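Local coordinates for protein U4/U6 snRNA-associated-splicing factor PRP24 (Saccharomyces cerevisiae, PDB 4N0T) that binds U6 snRNA through RNA recognition motifs, acts as a recycling factor of the spliceosome and is associated with annealing of U6 to U4 snRNA, at residues 173-178 with 255-260. Numbering follows the deposited sequence.
With nucleotides of chain B.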
ATOM      1  N   ALA A 173      -7.212 -13.101 -11.224  1.00 18.06           N
ATOM      2  CA  ALA A 173      -8.062 -14.300 -11.277  1.00 21.16           C
ATOM      3  C   ALA A 173      -8.474 -14.736  -9.870  1.00 18.79           C
ATOM      4  O   ALA A 173      -9.628 -15.116  -9.632  1.00 20.10           O
ATOM      5  CB  ALA A 173      -7.358 -15.435 -12.036  1.00 22.99           C
ATOM      6  N   THR A 174      -7.544 -14.644  -8.920  1.00 17.23           N
ATOM      7  CA  THR A 174      -7.857 -14.987  -7.537  1.00 18.86           C
ATOM      8  C   THR A 174      -8.837 -13.987  -6.928  1.00 18.64           C
ATOM      9  O   THR A 174      -9.775 -14.375  -6.229  1.00 18.15           O
ATOM     10  CB  THR A 174      -6.578 -15.061  -6.680  1.00 21.25           C
ATOM     11  OG1 THR A 174      -5.595 -15.848  -7.365  1.00 24.03           O
ATOM     12  CG2 THR A 174      -6.880 -15.699  -5.346  1.00 21.69           C
ATOM     13  N   LEU A 175      -8.608 -12.694  -7.182  1.00 17.99           N
ATOM     14  CA  LEU A 175      -9.495 -11.653  -6.687  1.00 23.12           C
ATOM     15  C   LEU A 175     -10.914 -11.846  -7.223  1.00 24.25           C
ATOM     16  O   LEU A 175     -11.890 -11.569  -6.536  1.00 25.19           O
ATOM     17  CB  LEU A 175      -8.938 -10.271  -7.078  1.00 21.93           C
ATOM     18  CG  LEU A 175      -7.569  -9.938  -6.446  1.00 25.21           C
ATOM     19  CD1 LEU A 175      -6.833  -8.772  -7.149  1.00 20.36           C
ATOM     20  CD2 LEU A 175      -7.737  -9.639  -4.971  1.00 26.31           C
ATOM     21  N   GLU A 176     -11.020 -12.371  -8.438  1.00 18.04           N
ATOM     22  CA  GLU A 176     -12.309 -12.489  -9.119  1.00 18.78           C
ATOM     23  C   GLU A 176     -13.026 -13.810  -8.830  1.00 24.28           C
ATOM     24  O   GLU A 176     -14.130 -14.030  -9.328  1.00 22.83           O
ATOM     25  CB  GLU A 176     -12.128 -12.341 -10.632  1.00 21.78           C
ATOM     26  CG  GLU A 176     -11.892 -10.900 -11.086  1.00 19.52           C
ATOM     27  CD  GLU A 176     -11.313 -10.812 -12.488  1.00 27.36           C
ATOM     28  OE1 GLU A 176     -11.480 -11.770 -13.275  1.00 29.70           O
ATOM     29  OE2 GLU A 176     -10.696  -9.772 -12.815  1.00 29.75           O
ATOM     30  N   GLY A 177     -12.393 -14.679  -8.045  1.00 22.56           N
ATOM     31  CA  GLY A 177     -13.009 -15.934  -7.648  1.00 21.50           C
ATOM     32  C   GLY A 177     -12.937 -16.978  -8.735  1.00 22.02           C
ATOM     33  O   GLY A 177     -13.796 -17.862  -8.808  1.00 21.85           O
ATOM     34  N   ARG A 178     -11.919 -16.885  -9.587  1.00 16.99           N
ATOM     35  CA  ARG A 178     -11.808 -17.821 -10.711  1.00 16.98           C
ATOM     36  C   ARG A 178     -10.757 -18.901 -10.500  1.00 18.60           C
ATOM     37  O   ARG A 178     -10.564 -19.752 -11.371  1.00 15.80           O
ATOM     38  CB  ARG A 178     -11.474 -17.060 -11.996  1.00 17.34           C
ATOM     39  CG  ARG A 178     -12.567 -16.115 -12.430  1.00 21.44           C
ATOM     40  CD  ARG A 178     -12.304 -15.559 -13.817  1.00 21.70           C
ATOM     41  NE  ARG A 178     -11.239 -14.555 -13.895  1.00 20.46           N
ATOM     42  CZ  ARG A 178     -10.075 -14.755 -14.506  1.00 20.44           C
ATOM     43  NH1 ARG A 178      -9.802 -15.935 -15.053  1.00 20.84           N
ATOM     44  NH2 ARG A 178      -9.176 -13.784 -14.570  1.00 25.82           N
ATOM     45  N   ALA A 255      -9.326 -20.422  -3.960  1.00 15.09           N
ATOM     46  CA  ALA A 255      -8.047 -20.021  -3.374  1.00 16.02           C
ATOM     47  C   ALA A 255      -8.245 -18.749  -2.576  1.00 14.14           C
ATOM     48  O   ALA A 255      -8.920 -17.831  -3.038  1.00 16.52           O
ATOM     49  CB  ALA A 255      -7.017 -19.784  -4.443  1.00 14.70           C
ATOM     50  N   ASP A 256      -7.654 -18.697  -1.387  1.00 13.65           N
ATOM     51  CA  ASP A 256      -7.690 -17.469  -0.606  1.00 15.46           C
ATOM     52  C   ASP A 256      -6.676 -16.484  -1.170  1.00 15.54           C
ATOM     53  O   ASP A 256      -5.730 -16.873  -1.853  1.00 15.24           O
ATOM     54  CB  ASP A 256      -7.374 -17.764   0.863  1.00 16.54           C
ATOM     55  CG  ASP A 256      -8.436 -18.604   1.526  1.00 19.44           C
ATOM     56  OD1 ASP A 256      -9.635 -18.261   1.420  1.00 18.73           O
ATOM     57  OD2 ASP A 256      -8.069 -19.622   2.147  1.00 22.57           O
ATOM     58  N   LYS A 257      -6.870 -15.202  -0.870  1.00 17.11           N
ATOM     59  CA  LYS A 257      -5.940 -14.161  -1.304  1.00 16.86           C
ATOM     60  C   LYS A 257      -4.885 -13.858  -0.242  1.00 16.56           C
ATOM     61  O   LYS A 257      -5.069 -14.174   0.943  1.00 16.91           O
ATOM     62  CB  LYS A 257      -6.726 -12.893  -1.669  1.00 20.02           C
ATOM     63  CG  LYS A 257      -7.738 -13.143  -2.812  1.00 24.54           C
ATOM     64  CD  LYS A 257      -9.006 -12.297  -2.687  1.00 34.09           C
ATOM     65  CE  LYS A 257     -10.028 -12.967  -1.799  1.00 31.17           C
ATOM     66  NZ  LYS A 257     -11.409 -12.487  -2.017  1.00 34.77           N
ATOM     67  N   LYS A 258      -3.775 -13.262  -0.671  1.00 16.48           N
ATOM     68  CA  LYS A 258      -2.634 -13.030   0.212  1.00 19.49           C
ATOM     69  C   LYS A 258      -2.936 -12.246   1.491  1.00 17.95           C
ATOM     70  O   LYS A 258      -2.500 -12.659   2.560  1.00 17.49           O
ATOM     71  CB  LYS A 258      -1.450 -12.402  -0.540  1.00 22.74           C
ATOM     72  CG  LYS A 258      -0.747 -13.364  -1.480  1.00 25.84           C
ATOM     73  CD  LYS A 258      -0.245 -14.610  -0.738  1.00 27.46           C
ATOM     74  CE  LYS A 258       0.575 -15.519  -1.660  1.00 33.37           C
ATOM     75  NZ  LYS A 258       0.824 -16.864  -1.050  1.00 31.34           N
ATOM     76  N   PRO A 259      -3.659 -11.108   1.392  1.00 16.78           N
ATOM     77  CA  PRO A 259      -3.877 -10.356   2.641  1.00 15.72           C
ATOM     78  C   PRO A 259      -4.634 -11.123   3.719  1.00 18.58           C
ATOM     79  O   PRO A 259      -4.315 -10.975   4.900  1.00 14.56           O
ATOM     80  CB  PRO A 259      -4.684  -9.130   2.182  1.00 15.40           C
ATOM     81  CG  PRO A 259      -4.289  -8.958   0.737  1.00 16.89           C
ATOM     82  CD  PRO A 259      -4.141 -10.364   0.211  1.00 18.39           C
ATOM     83  N   PHE A 260      -5.604 -11.941   3.314  1.00 15.25           N
ATOM     84  CA  PHE A 260      -6.293 -12.846   4.213  1.00 15.77           C
ATOM     85  C   PHE A 260      -5.301 -13.839   4.836  1.00 16.86           C
ATOM     86  O   PHE A 260      -5.270 -14.012   6.060  1.00 16.00           O
ATOM     87  CB  PHE A 260      -7.390 -13.566   3.417  1.00 16.13           C
ATOM     88  CG  PHE A 260      -8.080 -14.684   4.158  1.00 14.58           C
ATOM     89  CD1 PHE A 260      -7.597 -15.981   4.073  1.00 16.05           C
ATOM     90  CD2 PHE A 260      -9.240 -14.441   4.879  1.00 17.01           C
ATOM     91  CE1 PHE A 260      -8.242 -17.024   4.729  1.00 17.34           C
ATOM     92  CE2 PHE A 260      -9.894 -15.470   5.539  1.00 17.42           C
ATOM     93  CZ  PHE A 260      -9.398 -16.770   5.453  1.00 18.53           C
TER
ATOM     94  P     G B  26     -13.555  -7.958   1.005  1.00 20.43           P
ATOM     95  OP1   G B  26     -13.432  -9.022  -0.001  1.00 23.17           O
ATOM     96  OP2   G B  26     -14.407  -6.767   0.769  1.00 21.13           O
ATOM     97  O5'   G B  26     -14.029  -8.551   2.399  1.00 20.91           O
ATOM     98  C5'   G B  26     -15.317  -9.134   2.557  1.00 23.00           C
ATOM     99  C4'   G B  26     -15.239 -10.296   3.507  1.00 20.25           C
ATOM    100  O4'   G B  26     -14.498 -11.367   2.857  1.00 17.74           O
ATOM    101  C3'   G B  26     -14.499  -9.996   4.817  1.00 21.04           C
ATOM    102  O3'   G B  26     -15.058 -10.778   5.874  1.00 26.48           O
ATOM    103  C2'   G B  26     -13.091 -10.499   4.519  1.00 14.29           C
ATOM    104  O2'   G B  26     -12.331 -10.831   5.659  1.00 17.69           O
ATOM    105  C1'   G B  26     -13.394 -11.729   3.665  1.00 13.69           C
ATOM    106  N9    G B  26     -12.276 -12.141   2.815  1.00 16.40           N
ATOM    107  C8    G B  26     -11.418 -11.325   2.111  1.00 19.92           C
ATOM    108  N7    G B  26     -10.496 -12.010   1.492  1.00 19.09           N
ATOM    109  C5    G B  26     -10.761 -13.333   1.804  1.00 16.80           C
ATOM    110  C6    G B  26     -10.090 -14.512   1.409  1.00 19.31           C
ATOM    111  O6    G B  26      -9.099 -14.614   0.682  1.00 22.31           O
ATOM    112  N1    G B  26     -10.666 -15.645   1.949  1.00 20.73           N
ATOM    113  C2    G B  26     -11.771 -15.629   2.758  1.00 18.10           C
ATOM    114  N2    G B  26     -12.197 -16.829   3.187  1.00 19.52           N
ATOM    115  N3    G B  26     -12.413 -14.540   3.141  1.00 18.59           N
ATOM    116  C4    G B  26     -11.847 -13.428   2.630  1.00 16.81           C
ATOM    117  P     A B  13       4.750 -23.665  -1.092  1.00 23.81           P
ATOM    118  OP1   A B  13       5.847 -23.021  -1.879  1.00 26.27           O
ATOM    119  OP2   A B  13       4.403 -23.241   0.288  1.00 20.37           O
ATOM    120  O5'   A B  13       3.457 -23.576  -2.010  1.00 24.39           O
ATOM    121  C5'   A B  13       2.166 -23.466  -1.436  1.00 23.02           C
ATOM    122  C4'   A B  13       1.489 -22.218  -1.934  1.00 19.71           C
ATOM    123  O4'   A B  13       0.064 -22.301  -1.662  1.00 19.01           O
ATOM    124  C3'   A B  13       1.964 -20.913  -1.294  1.00 18.89           C
ATOM    125  O3'   A B  13       1.845 -19.877  -2.272  1.00 21.00           O
ATOM    126  C2'   A B  13       0.906 -20.683  -0.222  1.00 19.21           C
ATOM    127  O2'   A B  13       0.798 -19.348   0.221  1.00 19.43           O
ATOM    128  C1'   A B  13      -0.336 -21.131  -0.976  1.00 18.33           C
ATOM    129  N9    A B  13      -1.516 -21.453  -0.180  1.00 17.06           N
ATOM    130  C8    A B  13      -1.665 -22.314   0.875  1.00 20.39           C
ATOM    131  N7    A B  13      -2.903 -22.393   1.296  1.00 20.04           N
ATOM    132  C5    A B  13      -3.609 -21.546   0.452  1.00 17.30           C
ATOM    133  C6    A B  13      -4.961 -21.192   0.378  1.00 20.81           C
ATOM    134  N6    A B  13      -5.896 -21.676   1.205  1.00 23.14           N
ATOM    135  N1    A B  13      -5.329 -20.330  -0.594  1.00 17.83           N
ATOM    136  C2    A B  13      -4.403 -19.853  -1.423  1.00 14.82           C
ATOM    137  N3    A B  13      -3.098 -20.104  -1.449  1.00 16.14           N
ATOM    138  C4    A B  13      -2.766 -20.968  -0.471  1.00 16.81           C
ATOM    139  P     U B  28     -12.069 -13.438   7.913  1.00 17.20           P
ATOM    140  OP1   U B  28     -12.916 -13.057   6.763  1.00 16.15           O
ATOM    141  OP2   U B  28     -12.015 -14.840   8.357  1.00 21.56           O
ATOM    142  O5'   U B  28     -10.573 -12.947   7.582  1.00 17.97           O
ATOM    143  C5'   U B  28      -9.472 -13.324   8.407  1.00 16.47           C
ATOM    144  C4'   U B  28      -8.716 -12.111   8.904  1.00 14.77           C
ATOM    145  O4'   U B  28      -8.021 -11.480   7.790  1.00 16.41           O
ATOM    146  C3'   U B  28      -9.586 -11.022   9.525  1.00 19.43           C
ATOM    147  O3'   U B  28      -8.848 -10.386  10.568  1.00 19.72           O
ATOM    148  C2'   U B  28      -9.750 -10.034   8.379  1.00 20.95           C
ATOM    149  O2'   U B  28     -10.107  -8.730   8.785  1.00 21.12           O
ATOM    150  C1'   U B  28      -8.364 -10.104   7.749  1.00 17.28           C
ATOM    151  N1    U B  28      -8.280  -9.646   6.358  1.00 17.84           N
ATOM    152  C2    U B  28      -7.387  -8.611   6.078  1.00 18.39           C
ATOM    153  O2    U B  28      -6.693  -8.074   6.945  1.00 17.60           O
ATOM    154  N3    U B  28      -7.330  -8.225   4.764  1.00 15.44           N
ATOM    155  C4    U B  28      -8.062  -8.759   3.723  1.00 15.88           C
ATOM    156  O4    U B  28      -7.913  -8.307   2.587  1.00 15.98           O
ATOM    157  C5    U B  28      -8.950  -9.840   4.088  1.00 15.26           C
ATOM    158  C6    U B  28      -9.028 -10.243   5.359  1.00 17.29           C
TER
HETATM  159  O   HOH W   1     -10.883 -16.417  -4.236  1.00 31.46           O
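Thr174, in the last turn of helix 172-175, lies with its CA 6.5 Å from that of Ala255, and no direct hydrogen bond joins the two segments; one water lies within hydrogen-bonding distance of both Thr174 O and Ala255 O. The helix ends in a Schellman motif, Gly177 taking the positive phi, and Arg178 leads into strand 179-185. Residues 255-260 run from strand 248-254 into helix 258-270, with Lys257 as N-cap residue. Across the contact, Thr174 CG2, anti to its backbone N, meets Lys257 CG at 3.7 Å and the backbone O of Ala255, the two side chains sliding past each other in opposite directions, while OG1 is hydrogen-bonded to Glu179 OE1. Leu175 brings CD2 to 3.7 Å from Lys257 CD. Bends at chi2 and chi3 place CD and CE of the lysine, and the chain then passes over the guanine face turned away from Phe260, NZ 3.7 Å from N7 of G26 of chain B. That guanine is read by two nearly straight bonds: Lys257 N to O6 at 2.8 Å, and N1 to Asp256 OD1 at 2.9 Å (174°). The backbone N of Asp256 donates to N1 of A13 of chain B. Phe260 lies against the guanine, N1 sitting 3.4 Å above the centre of its ring; an alanine here would remove the ring from one face and would probably leave the base freer to tilt away from Asp256. The segments therefore meet through methyl and methylene groups, carbonyl oxygens and a water, while backbone NH groups and a carboxylate just beyond strand 248-254 of the third RNA recognition motif hydrogen-bond to two RNA bases.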